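Local structure of histidine utilization repressor (Pseudomonas syringae pv. tomato, 2PKH) at residues 36-41 / 65-70. The protein probably represses the histidine utilization (hut) operon by binding its hutP region in the absence of inducer, and is represented here by its C-terminal UTRA domain. Sequence-based numbering, arbitrary orientation.
Sequences RVFHSL and DYLKQD
Ser40 OG and Tyr66 OH share a short hydrogen bond of 2.6 Å, and either hydroxyl could be the donor. The serine oxygen sits at the edge of the tyrosine ring, in its plane. Tyr66 reaches it because its CG is anti to the backbone N (chi1 -169°), which points the ring obliquely toward the Leu41 end of segment 36-41, with the hydroxyl beside Ser40. Nearer the base of the tyrosine, the side chains of Phe38 and Tyr66 lie alongside each other, head to tail. Phe38 CD2 packs on Tyr66 CB at 3.5 Å, and Phe38 CB lies 3.8 Å from Tyr66 CD2. Leu67 covers one face of the Phe38 ring. Its CG makes a CH-pi contact, 3.8 Å from the ring centroid and 24° off the normal, displaced toward CD1 and CE1. Leu67 CD1 extends this contact to Phe38 CE1 at 3.6 Å.

The turn that presents Tyr66 and Leu67 is a short 3-10 segment. Asp65 O accepts from Lys68 N and, on the opposite face of its plane, from Gln69 NE2 at 2.9 Å. Lys68 NZ also forms a salt bridge to Asp65 OD1.

The contact joins the loop after strand 49-59 to strand 36-46 of the antiparallel UTRA sheet. Tyr66 also touches Arg56 and Val58 of strand 49-59 and Pro76 and Leu80 of helix 76-83, so the loop, sheet and helix meet around its side chain. Across the two segments the contact is mainly apolar. The hydroxyl pair gives two buried polar groups a partner and ties the far end of the tyrosine to the strand.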
ATOM      1  N   ARG B  36      21.959 -15.359 -21.626  1.00 25.60           N
ATOM      2  CA  ARG B  36      22.438 -13.995 -21.490  1.00 26.68           C
ATOM      3  C   ARG B  36      21.388 -13.055 -20.902  1.00 24.69           C
ATOM      4  O   ARG B  36      20.204 -13.126 -21.241  1.00 23.71           O
ATOM      5  CB  ARG B  36      22.966 -13.421 -22.778  1.00 27.51           C
ATOM      6  CG  ARG B  36      23.638 -14.425 -23.768  1.00 34.11           C
ATOM      7  CD  ARG B  36      24.637 -15.413 -23.138  1.00 41.46           C
ATOM      8  NE  ARG B  36      25.745 -14.900 -22.323  1.00 43.79           N
ATOM      9  CZ  ARG B  36      26.449 -13.786 -22.534  1.00 44.25           C
ATOM     10  NH1 ARG B  36      27.475 -13.510 -21.731  1.00 41.00           N
ATOM     11  NH2 ARG B  36      26.159 -12.974 -23.547  1.00 43.81           N
ATOM     12  N   VAL B  37      21.851 -12.212 -19.995  1.00 23.32           N
ATOM     13  CA  VAL B  37      21.000 -11.248 -19.320  1.00 23.22           C
ATOM     14  C   VAL B  37      21.716  -9.915 -19.481  1.00 21.95           C
ATOM     15  O   VAL B  37      22.934  -9.882 -19.744  1.00 22.30           O
ATOM     16  CB  VAL B  37      20.825 -11.521 -17.801  1.00 24.03           C
ATOM     17  CG1 VAL B  37      20.065 -12.833 -17.548  1.00 23.33           C
ATOM     18  CG2 VAL B  37      22.139 -11.432 -17.034  1.00 25.55           C
ATOM     19  N   PHE B  38      20.988  -8.824 -19.330  1.00 20.25           N
ATOM     20  CA  PHE B  38      21.644  -7.489 -19.285  1.00 19.93           C
ATOM     21  C   PHE B  38      21.744  -6.997 -17.872  1.00 18.43           C
ATOM     22  O   PHE B  38      20.876  -7.302 -17.062  1.00 18.91           O
ATOM     23  CB  PHE B  38      20.859  -6.476 -20.129  1.00 20.59           C
ATOM     24  CG  PHE B  38      20.702  -6.867 -21.560  1.00 23.01           C
ATOM     25  CD1 PHE B  38      21.777  -7.423 -22.265  1.00 23.64           C
ATOM     26  CD2 PHE B  38      19.521  -6.571 -22.236  1.00 22.04           C
ATOM     27  CE1 PHE B  38      21.689  -7.689 -23.630  1.00 25.31           C
ATOM     28  CE2 PHE B  38      19.418  -6.838 -23.599  1.00 23.64           C
ATOM     29  CZ  PHE B  38      20.499  -7.410 -24.306  1.00 25.66           C
ATOM     30  N   HIS B  39      22.816  -6.283 -17.562  1.00 18.73           N
ATOM     31  CA  HIS B  39      23.154  -5.982 -16.173  1.00 17.66           C
ATOM     32  C   HIS B  39      23.566  -4.492 -16.131  1.00 19.20           C
ATOM     33  O   HIS B  39      24.483  -4.098 -16.833  1.00 17.46           O
ATOM     34  CB  HIS B  39      24.351  -6.864 -15.740  1.00 18.85           C
ATOM     35  CG  HIS B  39      24.821  -6.592 -14.347  1.00 16.14           C
ATOM     36  ND1 HIS B  39      26.056  -6.979 -13.879  1.00 14.05           N
ATOM     37  CD2 HIS B  39      24.271  -5.847 -13.370  1.00 12.68           C
ATOM     38  CE1 HIS B  39      26.225  -6.521 -12.658  1.00 20.06           C
ATOM     39  NE2 HIS B  39      25.137  -5.868 -12.307  1.00 18.01           N
ATOM     40  N   SER B  40      22.887  -3.686 -15.317  1.00 18.45           N
ATOM     41  CA  SER B  40      23.277  -2.364 -15.095  1.00 17.92           C
ATOM     42  C   SER B  40      23.554  -2.159 -13.573  1.00 18.99           C
ATOM     43  O   SER B  40      22.853  -2.709 -12.729  1.00 20.41           O
ATOM     44  CB  SER B  40      22.203  -1.338 -15.620  1.00 19.68           C
ATOM     45  OG  SER B  40      20.914  -1.514 -14.967  1.00 17.87           O
ATOM     46  N   LEU B  41      24.561  -1.362 -13.258  1.00 17.61           N
ATOM     47  CA  LEU B  41      24.787  -0.913 -11.850  1.00 18.49           C
ATOM     48  C   LEU B  41      24.911   0.597 -11.916  1.00 17.38           C
ATOM     49  O   LEU B  41      25.806   1.145 -12.589  1.00 19.55           O
ATOM     50  CB  LEU B  41      26.059  -1.556 -11.229  1.00 19.87           C
ATOM     51  CG  LEU B  41      26.033  -1.377  -9.681  1.00 18.53           C
ATOM     52  CD1 LEU B  41      26.879  -2.535  -9.066  1.00 26.43           C
ATOM     53  CD2 LEU B  41      26.527  -0.060  -9.400  1.00 19.41           C
ATOM     54  N   ASP B  65      16.825  -3.931 -26.319  1.00 25.35           N
ATOM     55  CA  ASP B  65      17.614  -2.722 -26.561  1.00 25.95           C
ATOM     56  C   ASP B  65      18.063  -2.026 -25.255  1.00 26.25           C
ATOM     57  O   ASP B  65      18.496  -0.861 -25.285  1.00 26.77           O
ATOM     58  CB  ASP B  65      16.825  -1.725 -27.424  1.00 26.58           C
ATOM     59  CG  ASP B  65      16.516  -2.283 -28.829  1.00 28.61           C
ATOM     60  OD1 ASP B  65      17.339  -3.057 -29.362  1.00 28.96           O
ATOM     61  OD2 ASP B  65      15.440  -1.965 -29.364  1.00 29.99           O
ATOM     62  N   TYR B  66      17.964  -2.750 -24.137  1.00 25.59           N
ATOM     63  CA  TYR B  66      18.343  -2.237 -22.833  1.00 24.62           C
ATOM     64  C   TYR B  66      19.769  -1.657 -22.820  1.00 23.54           C
ATOM     65  O   TYR B  66      19.989  -0.553 -22.326  1.00 24.44           O
ATOM     66  CB  TYR B  66      18.160  -3.339 -21.784  1.00 24.15           C
ATOM     67  CG  TYR B  66      18.263  -2.857 -20.317  1.00 21.63           C
ATOM     68  CD1 TYR B  66      17.179  -2.369 -19.651  1.00 19.72           C
ATOM     69  CD2 TYR B  66      19.453  -2.969 -19.630  1.00 23.57           C
ATOM     70  CE1 TYR B  66      17.283  -1.927 -18.295  1.00 22.16           C
ATOM     71  CE2 TYR B  66      19.576  -2.555 -18.238  1.00 18.71           C
ATOM     72  CZ  TYR B  66      18.518  -2.027 -17.618  1.00 23.14           C
ATOM     73  OH  TYR B  66      18.639  -1.692 -16.257  1.00 22.21           O
ATOM     74  N   LEU B  67      20.723  -2.362 -23.416  1.00 24.97           N
ATOM     75  CA  LEU B  67      22.141  -1.935 -23.340  1.00 25.10           C
ATOM     76  C   LEU B  67      22.387  -0.592 -24.072  1.00 25.27           C
ATOM     77  O   LEU B  67      23.358   0.119 -23.811  1.00 24.02           O
ATOM     78  CB  LEU B  67      23.048  -3.022 -23.877  1.00 25.06           C
ATOM     79  CG  LEU B  67      23.139  -4.296 -23.000  1.00 23.84           C
ATOM     80  CD1 LEU B  67      24.255  -5.200 -23.649  1.00 28.88           C
ATOM     81  CD2 LEU B  67      23.460  -3.970 -21.569  1.00 25.67           C
ATOM     82  N   LYS B  68      21.486  -0.272 -24.978  1.00 25.44           N
ATOM     83  CA  LYS B  68      21.613   0.874 -25.846  1.00 27.14           C
ATOM     84  C   LYS B  68      21.135   2.173 -25.216  1.00 26.50           C
ATOM     85  O   LYS B  68      21.302   3.235 -25.809  1.00 25.84           O
ATOM     86  CB  LYS B  68      20.815   0.611 -27.162  1.00 27.49           C
ATOM     87  CG  LYS B  68      21.370  -0.568 -27.948  1.00 30.13           C
ATOM     88  CD  LYS B  68      20.314  -1.100 -28.899  1.00 38.41           C
ATOM     89  CE  LYS B  68      20.709  -2.524 -29.377  1.00 41.43           C
ATOM     90  NZ  LYS B  68      19.730  -3.015 -30.403  1.00 45.66           N
ATOM     91  N   GLN B  69      20.539   2.095 -24.021  1.00 26.30           N
ATOM     92  CA  GLN B  69      19.922   3.249 -23.383  1.00 26.22           C
ATOM     93  C   GLN B  69      20.898   4.162 -22.551  1.00 28.05           C
ATOM     94  O   GLN B  69      21.973   3.697 -22.065  1.00 28.36           O
ATOM     95  CB  GLN B  69      18.780   2.769 -22.489  1.00 26.27           C
ATOM     96  CG  GLN B  69      17.780   1.837 -23.147  1.00 25.85           C
ATOM     97  CD  GLN B  69      17.157   2.451 -24.417  1.00 26.65           C
ATOM     98  OE1 GLN B  69      16.757   3.610 -24.421  1.00 27.30           O
ATOM     99  NE2 GLN B  69      17.104   1.681 -25.491  1.00 24.77           N
ATOM    100  N   ASP B  70      20.523   5.446 -22.425  1.00 27.80           N
ATOM    101  CA  ASP B  70      21.261   6.415 -21.645  1.00 28.24           C
ATOM    102  C   ASP B  70      20.486   6.650 -20.367  1.00 27.58           C
ATOM    103  O   ASP B  70      19.564   7.455 -20.316  1.00 27.14           O
ATOM    104  CB  ASP B  70      21.445   7.722 -22.412  1.00 28.80           C
ATOM    105  CG  ASP B  70      22.141   8.805 -21.581  1.00 32.57           C
ATOM    106  OD1 ASP B  70      22.296   8.629 -20.355  1.00 30.90           O
ATOM    107  OD2 ASP B  70      22.527   9.863 -22.161  1.00 35.94           O
TER